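Side-chain contacts in flavin prenyltransferase UbiX (Aquifex aeolicus, PDB 2EJB), which probably makes the prenylated FMN cofactor of UbiD decarboxylases by joining a dimethylallyl group from dimethylallyl monophosphate to the flavin N5 and C6 atoms: residues Ser91-Thr94 with Leu95-Ala99; Asn137-Lys140 with Ile141-Gly145. All coordinates share one frame; numbering follows the deposited sequence.

Contact 1: residues Ser91-Thr94 with Leu95-Ala99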
loop_
_atom_site.group_PDB
_atom_site.type_symbol
_atom_site.label_atom_id
_atom_site.label_comp_id
_atom_site.label_asym_id
_atom_site.label_seq_id
_atom_site.Cartn_x
_atom_site.Cartn_y
_atom_site.Cartn_z
ATOM N N SER A 91 0.056 11.775 4.962
ATOM C CA SER A 91 -0.288 11.124 6.222
ATOM C C SER A 91 -1.786 10.846 6.258
ATOM O O SER A 91 -2.552 11.467 5.519
ATOM C CB SER A 91 0.097 12.019 7.409
ATOM O OG SER A 91 -0.677 13.210 7.434
ATOM N N THR A 92 -2.200 9.916 7.117
ATOM C CA THR A 92 -3.610 9.573 7.232
ATOM C C THR A 92 -4.400 10.786 7.689
ATOM O O THR A 92 -5.563 10.961 7.314
ATOM C CB THR A 92 -3.838 8.398 8.225
ATOM O OG1 THR A 92 -3.218 8.693 9.485
ATOM C CG2 THR A 92 -3.251 7.113 7.657
ATOM N N ASN A 93 -3.754 11.634 8.485
ATOM C CA ASN A 93 -4.396 12.846 8.982
ATOM C C ASN A 93 -4.675 13.816 7.834
ATOM O O ASN A 93 -5.779 14.347 7.712
ATOM C CB ASN A 93 -3.515 13.512 10.053
ATOM C CG ASN A 93 -4.021 14.890 10.457
ATOM O OD1 ASN A 93 -3.459 15.908 10.062
ATOM N ND2 ASN A 93 -5.088 14.924 11.237
ATOM N N THR A 94 -3.674 14.044 6.993
ATOM C CA THR A 94 -3.828 14.943 5.852
ATOM C C THR A 94 -4.862 14.378 4.888
ATOM O O THR A 94 -5.667 15.119 4.323
ATOM C CB THR A 94 -2.486 15.142 5.123
ATOM O OG1 THR A 94 -1.636 15.953 5.935
ATOM C CG2 THR A 94 -2.688 15.817 3.770
ATOM N N LEU A 95 -4.838 13.060 4.706
ATOM C CA LEU A 95 -5.792 12.402 3.826
ATOM C C LEU A 95 -7.200 12.723 4.300
ATOM O O LEU A 95 -8.074 13.077 3.506
ATOM C CB LEU A 95 -5.587 10.884 3.849
ATOM C CG LEU A 95 -6.745 10.052 3.284
ATOM C CD1 LEU A 95 -6.966 10.392 1.804
ATOM C CD2 LEU A 95 -6.451 8.568 3.467
ATOM N N SER A 96 -7.406 12.605 5.607
ATOM C CA SER A 96 -8.705 12.866 6.208
ATOM C C SER A 96 -9.081 14.337 6.071
ATOM O O SER A 96 -10.175 14.665 5.617
ATOM C CB SER A 96 -8.692 12.457 7.685
ATOM O OG SER A 96 -9.955 12.679 8.287
ATOM N N CYS A 97 -8.171 15.222 6.451
ATOM C CA CYS A 97 -8.444 16.648 6.347
ATOM C C CYS A 97 -8.902 17.060 4.949
ATOM O O CYS A 97 -9.899 17.769 4.805
ATOM C CB CYS A 97 -7.212 17.452 6.775
ATOM S SG CYS A 97 -6.918 17.361 8.573
ATOM N N ILE A 98 -8.197 16.594 3.923
ATOM C CA ILE A 98 -8.545 16.930 2.547
ATOM C C ILE A 98 -9.876 16.299 2.129
ATOM O O ILE A 98 -10.711 16.962 1.516
ATOM C CB ILE A 98 -7.410 16.500 1.577
ATOM C CG1 ILE A 98 -6.148 17.319 1.873
ATOM C CG2 ILE A 98 -7.827 16.717 0.134
ATOM C CD1 ILE A 98 -4.925 16.899 1.059
ATOM N N ALA A 99 -10.077 15.031 2.482
ATOM C CA ALA A 99 -11.311 14.321 2.155
ATOM C C ALA A 99 -12.527 14.962 2.815
ATOM O O ALA A 99 -13.632 14.882 2.288
ATOM C CB ALA A 99 -11.207 12.858 2.586
#
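T94 and I98, one helical turn apart, run side by side and point the same way, and their methyls meet, T94 CG2 lying 3.7 Å from I98 CD1. The threonine brings its methyl there because CG2 sits anti to the backbone N while OG1, at chi1 -72°, turns back beside that N. I98 holds CG1 beside its own backbone N, which lays this branch against the carbonyl of T94, CG1 to O 3.3 Å. The same carbonyl accepts a nearly straight bond from I98 N at 3.0 Å. The thiol of C97 reaches back towards N93, whose amide end stands about equally far from it, OD1 and ND2 each 4.0 Å from SG. These are the opening turns of helix 92-100, which follows strand 82-90 of the parallel flavoprotein sheet, and S91 is its N-cap: S91 OG takes the N-H of T94 at 3.1 Å and 163°, occupying a donor that the first turn cannot satisfy from within. S91 to T94 are predicted FMN ligands, so the cap probably helps to shape the flavin site, and S91 N is hydrogen-bonded to T9 OG1. L95 CB lies 3.5 Å from both S91 O and T92 O, and the branched end of this leucine faces helix 132-143, while H108 of helix 106-117 packs on T94 and C97.

Contact 2: residues Asn137-Lys140 with Ile141-Gly145; sequences NMLK and ITRMG
From N137 to M144 the backbone keeps i to i+4 bonds, the straightest being R143 N to L139 O at 171°, and the helix then stops in a Schellman motif at G145, whose positive phi (104°) suits a residue without a side chain. T142 turns OG1 beside its own backbone N (chi1 -59°) and gives its hydroxyl proton to M138 O at 2.7 Å. That oxygen also accepts T142 N at 2.9 Å, the two donors arriving from opposite faces of the carbonyl plane. A valine in place of T142 would probably leave M138 O with the backbone N-H alone and lose the hydroxyl's grip on the preceding turn. L139 passes obliquely under the R143 guanidinium, CD2 3.5 Å from NE and set over one face towards its rim; the charged end goes on to a salt bridge with E136 of the second subunit. K140 and M144 cross at an angle, with CG and CE of the lysine each 4.1 Å from M144 SD. Helix 132-143 bridges strands 121-125 and 147-150 in a beta-alpha-beta unit: M138, I141 and T142 pack on V148, another part of the helix meets helix 92-100, and L139 packs against the second subunit.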
loop_
_atom_site.group_PDB
_atom_site.type_symbol
_atom_site.label_atom_id
_atom_site.label_comp_id
_atom_site.label_asym_id
_atom_site.label_seq_id
_atom_site.Cartn_x
_atom_site.Cartn_y
_atom_site.Cartn_z
ATOM N N ASN A 137 -11.893 7.456 3.014
ATOM C CA ASN A 137 -11.280 8.734 2.679
ATOM C C ASN A 137 -10.632 8.633 1.311
ATOM O O ASN A 137 -10.730 9.552 0.501
ATOM C CB ASN A 137 -10.234 9.121 3.724
ATOM C CG ASN A 137 -10.858 9.642 5.006
ATOM O OD1 ASN A 137 -10.210 9.700 6.047
ATOM N ND2 ASN A 137 -12.118 10.030 4.931
ATOM N N MET A 138 -9.967 7.510 1.057
ATOM C CA MET A 138 -9.316 7.310 -0.228
ATOM C C MET A 138 -10.357 7.209 -1.331
ATOM O O MET A 138 -10.136 7.680 -2.439
ATOM C CB MET A 138 -8.443 6.048 -0.205
ATOM C CG MET A 138 -7.193 6.182 0.666
ATOM S SD MET A 138 -6.052 4.775 0.548
ATOM C CE MET A 138 -6.827 3.636 1.652
ATOM N N LEU A 139 -11.498 6.603 -1.013
ATOM C CA LEU A 139 -12.577 6.439 -1.980
ATOM C C LEU A 139 -13.165 7.792 -2.341
ATOM O O LEU A 139 -13.468 8.062 -3.505
ATOM C CB LEU A 139 -13.685 5.561 -1.398
ATOM C CG LEU A 139 -14.078 4.294 -2.155
ATOM C CD1 LEU A 139 -15.342 3.735 -1.523
ATOM C CD2 LEU A 139 -14.309 4.591 -3.631
ATOM N N LYS A 140 -13.348 8.639 -1.333
ATOM C CA LYS A 140 -13.893 9.965 -1.575
ATOM C C LYS A 140 -12.929 10.764 -2.450
ATOM O O LYS A 140 -13.355 11.411 -3.405
ATOM C CB LYS A 140 -14.153 10.700 -0.256
ATOM C CG LYS A 140 -14.672 12.113 -0.459
ATOM C CD LYS A 140 -15.899 12.430 0.376
ATOM C CE LYS A 140 -16.533 13.752 -0.074
ATOM N NZ LYS A 140 -17.633 14.212 0.826
ATOM N N ILE A 141 -11.633 10.719 -2.132
ATOM C CA ILE A 141 -10.640 11.444 -2.935
ATOM C C ILE A 141 -10.747 10.965 -4.383
ATOM O O ILE A 141 -10.858 11.765 -5.313
ATOM C CB ILE A 141 -9.183 11.170 -2.463
ATOM C CG1 ILE A 141 -8.942 11.764 -1.071
ATOM C CG2 ILE A 141 -8.190 11.732 -3.481
ATOM C CD1 ILE A 141 -9.197 13.246 -0.975
ATOM N N THR A 142 -10.727 9.645 -4.550
ATOM C CA THR A 142 -10.799 9.013 -5.859
ATOM C C THR A 142 -12.033 9.430 -6.657
ATOM O O THR A 142 -11.919 9.866 -7.801
ATOM C CB THR A 142 -10.784 7.486 -5.709
ATOM O OG1 THR A 142 -9.578 7.094 -5.045
ATOM C CG2 THR A 142 -10.855 6.804 -7.076
ATOM N N ARG A 143 -13.208 9.296 -6.052
ATOM C CA ARG A 143 -14.444 9.672 -6.723
ATOM C C ARG A 143 -14.431 11.143 -7.107
ATOM O O ARG A 143 -15.031 11.530 -8.109
ATOM C CB ARG A 143 -15.644 9.359 -5.830
ATOM C CG ARG A 143 -15.939 7.875 -5.774
ATOM C CD ARG A 143 -16.923 7.502 -4.685
ATOM N NE ARG A 143 -17.307 6.093 -4.781
ATOM C CZ ARG A 143 -17.985 5.425 -3.850
ATOM N NH1 ARG A 143 -18.359 6.029 -2.729
ATOM N NH2 ARG A 143 -18.309 4.155 -4.050
ATOM N N MET A 144 -13.732 11.959 -6.327
ATOM C CA MET A 144 -13.659 13.384 -6.619
ATOM C C MET A 144 -12.674 13.714 -7.734
ATOM O O MET A 144 -12.494 14.883 -8.079
ATOM C CB MET A 144 -13.307 14.168 -5.352
ATOM C CG MET A 144 -14.481 14.304 -4.404
ATOM S SD MET A 144 -14.121 15.343 -3.003
ATOM C CE MET A 144 -14.329 17.006 -3.741
ATOM N N GLY A 145 -12.043 12.689 -8.302
ATOM C CA GLY A 145 -11.101 12.921 -9.385
ATOM C C GLY A 145 -9.648 12.810 -8.965
ATOM O O GLY A 145 -8.755 12.765 -9.809
#

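In the fold
Contacts 1 and 2 lie on two neighbouring helices of the same parallel-sheet fold, their centres about 11 Å apart, and they touch directly. L95 is the main go-between: its CG lies 3.6 Å from N137 CB, CD1 is 3.7 Å from I141 CG1, and CD2 packs on M138. Beside it N137 OD1 approaches S96 CA at 3.5 Å. Contact 1 holds four predicted FMN ligands, S91 to T94, and the side chain of S91 comes within about 4 Å of that of A11, another of them. Contact 2 stands further back, the N137 side chain about 7 Å from that of T92, and also meets the second subunit, through M138, L139, T142 and R143.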